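Local atomic coordinates of SusD superfamily protein (Parabacteroides distasonis, PDB entry 3OTN), a protein that probably binds nutrient glycans at the outer membrane of the bacterial cell. Residues Gly183-Ala189 against Phe249-Val253; Arg239-Asn245 against Ser351-Trp355. All coordinates share one frame. Residue numbers count along the deposited sequence, not the author numbering.

Contact 1: Gly183-Ala189 against Phe249-Val253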
loop_
_atom_site.group_PDB
_atom_site.type_symbol
_atom_site.label_atom_id
_atom_site.label_comp_id
_atom_site.label_asym_id
_atom_site.label_seq_id
_atom_site.Cartn_x
_atom_site.Cartn_y
_atom_site.Cartn_z
ATOM N N GLY A 183 11.230 13.007 1.465
ATOM C CA GLY A 183 9.863 12.641 1.160
ATOM C C GLY A 183 9.456 12.961 -0.277
ATOM O O GLY A 183 8.375 12.570 -0.680
ATOM N N ARG A 184 10.315 13.607 -1.067
ATOM C CA ARG A 184 9.913 13.980 -2.460
ATOM C C ARG A 184 9.998 12.752 -3.372
ATOM O O ARG A 184 10.680 11.778 -3.042
ATOM C CB ARG A 184 10.788 15.105 -2.982
ATOM C CG ARG A 184 10.693 16.342 -2.071
ATOM C CD ARG A 184 11.076 17.571 -2.767
ATOM N NE ARG A 184 10.103 17.955 -3.795
ATOM C CZ ARG A 184 8.987 18.664 -3.604
ATOM N NH1 ARG A 184 8.596 19.092 -2.396
ATOM N NH2 ARG A 184 8.247 18.980 -4.659
ATOM N N VAL A 185 9.232 12.782 -4.456
ATOM C CA VAL A 185 9.336 11.779 -5.508
ATOM C C VAL A 185 10.796 11.745 -6.047
ATOM O O VAL A 185 11.449 12.778 -6.145
ATOM C CB VAL A 185 8.331 12.106 -6.651
ATOM C CG1 VAL A 185 8.537 11.192 -7.840
ATOM C CG2 VAL A 185 6.892 12.020 -6.088
ATOM N N SER A 186 11.309 10.556 -6.332
ATOM C CA SER A 186 12.670 10.353 -6.833
ATOM C C SER A 186 12.587 9.348 -7.969
ATOM O O SER A 186 11.553 8.722 -8.156
ATOM C CB SER A 186 13.536 9.737 -5.730
ATOM O OG SER A 186 13.015 8.470 -5.311
HETATM N N MSE A 187 13.682 9.151 -8.692
HETATM C CA MSE A 187 13.677 8.135 -9.746
HETATM C C MSE A 187 13.478 6.750 -9.152
HETATM O O MSE A 187 12.858 5.888 -9.779
HETATM C CB MSE A 187 14.959 8.179 -10.568
HETATM C CG MSE A 187 14.848 7.388 -11.834
HETATM SE SE MSE A 187 13.674 8.387 -13.004
HETATM C CE MSE A 187 14.900 9.798 -13.506
ATOM N N GLY A 188 13.965 6.519 -7.936
ATOM C CA GLY A 188 13.700 5.232 -7.281
ATOM C C GLY A 188 12.201 4.953 -7.102
ATOM O O GLY A 188 11.752 3.833 -7.293
ATOM N N ALA A 189 11.433 5.988 -6.747
ATOM C CA ALA A 189 10.000 5.892 -6.625
ATOM C C ALA A 189 9.361 5.573 -7.982
ATOM O O ALA A 189 8.482 4.711 -8.068
ATOM C CB ALA A 189 9.387 7.234 -6.011
ATOM N N PHE A 249 13.119 2.818 2.687
ATOM C CA PHE A 249 11.939 3.563 2.271
ATOM C C PHE A 249 12.197 4.375 1.002
ATOM O O PHE A 249 13.123 5.184 0.937
ATOM C CB PHE A 249 11.380 4.431 3.377
ATOM C CG PHE A 249 11.025 3.665 4.644
ATOM C CD1 PHE A 249 10.250 2.512 4.597
ATOM C CD2 PHE A 249 11.513 4.097 5.877
ATOM C CE1 PHE A 249 9.929 1.815 5.769
ATOM C CE2 PHE A 249 11.199 3.436 7.036
ATOM C CZ PHE A 249 10.403 2.287 6.998
ATOM N N ILE A 250 11.333 4.160 0.016
ATOM C CA ILE A 250 11.446 4.765 -1.331
ATOM C C ILE A 250 10.397 5.859 -1.498
ATOM O O ILE A 250 10.724 6.992 -1.906
ATOM C CB ILE A 250 11.295 3.671 -2.438
ATOM C CG1 ILE A 250 12.423 2.649 -2.323
ATOM C CG2 ILE A 250 11.359 4.297 -3.859
ATOM C CD1 ILE A 250 12.185 1.395 -3.153
ATOM N N TYR A 251 9.154 5.542 -1.172
ATOM C CA TYR A 251 8.092 6.558 -1.146
ATOM C C TYR A 251 7.126 6.290 0.019
ATOM O O TYR A 251 6.702 5.163 0.224
ATOM C CB TYR A 251 7.369 6.590 -2.513
ATOM C CG TYR A 251 6.607 7.858 -2.683
ATOM C CD1 TYR A 251 7.273 9.053 -2.929
ATOM C CD2 TYR A 251 5.221 7.887 -2.532
ATOM C CE1 TYR A 251 6.569 10.265 -3.040
ATOM C CE2 TYR A 251 4.500 9.090 -2.647
ATOM C CZ TYR A 251 5.168 10.266 -2.884
ATOM O OH TYR A 251 4.462 11.426 -2.974
ATOM N N GLN A 252 6.765 7.334 0.755
ATOM C CA GLN A 252 5.967 7.176 1.936
ATOM C C GLN A 252 4.955 8.302 2.068
ATOM O O GLN A 252 5.173 9.410 1.602
ATOM C CB GLN A 252 6.885 7.241 3.179
ATOM C CG GLN A 252 7.938 6.140 3.289
ATOM C CD GLN A 252 8.479 6.011 4.680
ATOM O OE1 GLN A 252 9.233 6.879 5.142
ATOM N NE2 GLN A 252 8.107 4.921 5.374
ATOM N N VAL A 253 3.888 8.022 2.799
ATOM C CA VAL A 253 3.021 9.041 3.326
ATOM C C VAL A 253 3.733 9.689 4.519
ATOM O O VAL A 253 4.260 8.982 5.389
ATOM C CB VAL A 253 1.690 8.490 3.785
ATOM C CG1 VAL A 253 0.838 9.623 4.275
ATOM C CG2 VAL A 253 0.944 7.776 2.601
HETATM O O HOH W 1 8.302 9.702 0.358
HETATM O O HOH W 2 11.089 9.046 -3.541
#
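The turn leading into helix 187-202 runs up to strand 249-253 just where that strand is kinked by a classic beta bulge, Ile-250 and Tyr-251 both facing Tyr-358; the closest CA atoms, those of Ala-189 and Ile-250, are 5.6 Å apart. This joins the TPR-like helical part of the SusD fold to its small antiparallel sheet. Ser-186 is the N-cap, its OG accepting from Ala-189 N at 3.3 Å. Ile-250 packs directly on the backbone of the first helical turn: its CG2 lies 3.3 Å from Ala-189 N and 3.4 Å from Gly-188 C. The Tyr-251 ring packs against the turn before the helix, CE1 3.5 Å from Val-185 CG2, and reaches Asn-30 through its hydroxyl; Phe-120 of helix 108-133 meets it edge-to-face. The guanidinium of Arg-184 forms a salt bridge with Glu-117. Two waters link the backbones. One joins Gly-183 O (3.1 Å) to Gln-252 N (2.9 Å); the other contacts Arg-184 O at 2.8 Å and both Ser-186 OG and Ile-250 O at 2.7 Å.

Contact 2: Arg239-Asn245 against Ser351-Trp355. With EDO (1,2-ethanediol), chain P.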
loop_
_atom_site.group_PDB
_atom_site.type_symbol
_atom_site.label_atom_id
_atom_site.label_comp_id
_atom_site.label_asym_id
_atom_site.label_seq_id
_atom_site.Cartn_x
_atom_site.Cartn_y
_atom_site.Cartn_z
ATOM N N ARG A 239 8.922 0.743 12.517
ATOM C CA ARG A 239 8.149 1.468 13.506
ATOM C C ARG A 239 8.992 2.490 14.277
ATOM O O ARG A 239 8.601 2.903 15.374
ATOM C CB ARG A 239 7.452 0.467 14.461
ATOM C CG ARG A 239 8.352 -0.391 15.323
ATOM C CD ARG A 239 7.560 -1.479 16.078
ATOM N NE ARG A 239 8.482 -2.199 16.939
ATOM C CZ ARG A 239 8.974 -1.764 18.100
ATOM N NH1 ARG A 239 8.580 -0.619 18.649
ATOM N NH2 ARG A 239 9.879 -2.505 18.723
ATOM N N LEU A 240 10.133 2.901 13.694
ATOM C CA LEU A 240 10.955 3.949 14.223
ATOM C C LEU A 240 10.841 5.215 13.380
ATOM O O LEU A 240 11.287 5.227 12.214
ATOM C CB LEU A 240 12.412 3.515 14.278
ATOM C CG LEU A 240 12.876 2.767 15.501
ATOM C CD1 LEU A 240 14.339 2.382 15.230
ATOM C CD2 LEU A 240 12.726 3.625 16.814
ATOM N N PRO A 241 10.294 6.308 13.958
ATOM C CA PRO A 241 10.219 7.557 13.173
ATOM C C PRO A 241 11.562 8.081 12.622
ATOM O O PRO A 241 11.590 8.720 11.555
ATOM C CB PRO A 241 9.625 8.567 14.178
ATOM C CG PRO A 241 8.752 7.730 15.067
ATOM C CD PRO A 241 9.513 6.400 15.207
ATOM N N SER A 242 12.659 7.821 13.332
ATOM C CA SER A 242 13.989 8.241 12.897
ATOM C C SER A 242 14.423 7.656 11.561
ATOM O O SER A 242 15.276 8.241 10.895
ATOM C CB SER A 242 15.066 7.895 13.946
ATOM O OG SER A 242 15.144 6.481 14.134
ATOM N N GLN A 243 13.851 6.507 11.190
ATOM C CA GLN A 243 14.079 5.868 9.899
ATOM C C GLN A 243 13.211 6.375 8.734
ATOM O O GLN A 243 13.397 5.918 7.623
ATOM C CB GLN A 243 13.958 4.341 10.038
ATOM C CG GLN A 243 15.011 3.775 10.960
ATOM C CD GLN A 243 16.401 3.780 10.330
ATOM O OE1 GLN A 243 17.162 4.713 10.475
ATOM N NE2 GLN A 243 16.721 2.731 9.655
ATOM N N ASN A 244 12.325 7.346 8.977
ATOM C CA ASN A 244 11.478 7.954 7.928
ATOM C C ASN A 244 12.288 8.404 6.685
ATOM O O ASN A 244 13.274 9.119 6.830
ATOM C CB ASN A 244 10.770 9.205 8.473
ATOM C CG ASN A 244 9.530 8.912 9.350
ATOM O OD1 ASN A 244 9.107 7.781 9.560
ATOM N ND2 ASN A 244 8.964 9.982 9.874
ATOM N N ASN A 245 11.888 7.930 5.498
ATOM C CA ASN A 245 12.493 8.309 4.189
ATOM C C ASN A 245 13.931 7.826 3.940
ATOM O O ASN A 245 14.583 8.312 3.015
ATOM C CB ASN A 245 12.413 9.832 3.972
ATOM C CG ASN A 245 11.025 10.385 4.160
ATOM O OD1 ASN A 245 10.823 11.404 4.855
ATOM N ND2 ASN A 245 10.055 9.760 3.515
ATOM N N SER A 351 2.005 10.319 16.831
ATOM C CA SER A 351 2.964 9.545 16.074
ATOM C C SER A 351 3.451 10.317 14.886
ATOM O O SER A 351 2.642 10.821 14.093
ATOM C CB SER A 351 2.360 8.253 15.567
ATOM O OG SER A 351 3.296 7.576 14.746
ATOM N N ASP A 352 4.776 10.347 14.743
ATOM C CA ASP A 352 5.437 10.912 13.569
ATOM C C ASP A 352 6.109 9.808 12.744
ATOM O O ASP A 352 7.119 10.029 12.060
ATOM C CB ASP A 352 6.407 12.035 13.973
ATOM C CG ASP A 352 7.426 11.633 15.009
ATOM O OD1 ASP A 352 7.368 10.513 15.553
ATOM O OD2 ASP A 352 8.316 12.466 15.301
ATOM N N LEU A 353 5.503 8.624 12.774
ATOM C CA LEU A 353 5.943 7.472 11.963
ATOM C C LEU A 353 5.307 7.526 10.562
ATOM O O LEU A 353 4.080 7.562 10.430
ATOM C CB LEU A 353 5.581 6.126 12.651
ATOM C CG LEU A 353 5.970 4.818 11.960
ATOM C CD1 LEU A 353 7.516 4.620 11.791
ATOM C CD2 LEU A 353 5.313 3.582 12.665
ATOM N N ASN A 354 6.148 7.488 9.519
ATOM C CA ASN A 354 5.668 7.504 8.122
ATOM C C ASN A 354 4.963 6.180 7.818
ATOM O O ASN A 354 5.185 5.179 8.531
ATOM C CB ASN A 354 6.840 7.738 7.129
ATOM C CG ASN A 354 7.199 9.204 6.956
ATOM O OD1 ASN A 354 6.670 10.064 7.639
ATOM N ND2 ASN A 354 8.132 9.496 6.015
ATOM N N TRP A 355 4.070 6.195 6.834
ATOM C CA TRP A 355 3.443 4.978 6.266
ATOM C C TRP A 355 3.998 4.726 4.857
ATOM O O TRP A 355 3.911 5.589 3.989
ATOM C CB TRP A 355 1.936 5.117 6.235
ATOM C CG TRP A 355 1.171 4.017 5.557
ATOM C CD1 TRP A 355 0.671 4.035 4.275
ATOM C CD2 TRP A 355 0.838 2.729 6.091
ATOM N NE1 TRP A 355 0.022 2.868 4.010
ATOM C CE2 TRP A 355 0.103 2.047 5.099
ATOM C CE3 TRP A 355 1.041 2.108 7.330
ATOM C CZ2 TRP A 355 -0.401 0.769 5.290
ATOM C CZ3 TRP A 355 0.526 0.830 7.530
ATOM C CH2 TRP A 355 -0.185 0.179 6.505
HETATM C C1 EDO P . 9.400 16.759 13.255
HETATM O O1 EDO P . 8.155 17.511 13.242
HETATM C C2 EDO P . 9.374 15.513 14.152
HETATM O O2 EDO P . 8.224 14.677 13.925
#
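Two loops meet here beside the small sheet of the SusD fold, and a single asparagine side chain bridges them through two side-chain-to-main-chain hydrogen bonds. The first loop contains a 3-10 turn at 241-243, with Gln-243 N bonded to Leu-240 O and Asn-244 N to Pro-241 O, both at 3.0 Å; Asn-244 follows directly, its CB directed at the other loop. Its amide is used at both ends: OD1 accepts from Asn-354 N at 3.0 Å, while ND2 donates to Asp-352 O at 2.9 Å, so the carboxamide spans Leu-353. That leucine packs against the residues leading into the turn, CD1 3.6 Å from Arg-239 C and CB 4.3 Å from Pro-241 CG. Asn-354 directs its own amide to Gln-252 and Phe-255, and Asn-245 ND2 binds Gln-254. An ST turn shapes the second loop, Ser-351 OG accepting from Leu-353 N at 3.1 Å. Asp-352 OD1 lies 3.1 Å from Pro-241 CG, and OD2 accepts from O2 of an ethanediol, probably from the crystallisation liquor, at 2.6 Å.

Overall arrangement
From the N terminus, the chain passes through 183-189 into helix 187-202, then helix 210-225, and reaches the loop 239-245 before entering strand 249-253. That strand closes contact 1 over 59 intervening residues, 29 of them helical and none in strands. Contact 2 opens inside the excursion closed by contact 1 and closes outside it, at 351-355, with 105 residues between 239-245 and that segment, so the two closures cross rather than nest. Their centres are 14 Å apart, and they touch directly: Val-253 N probably bonds to Trp-355 O, and Asn-245 N to Gln-252 OE1. Strand 249-253 runs between 355-356 and 358-359, so the sheet connects the helical side reached by contact 1 with the loops of contact 2.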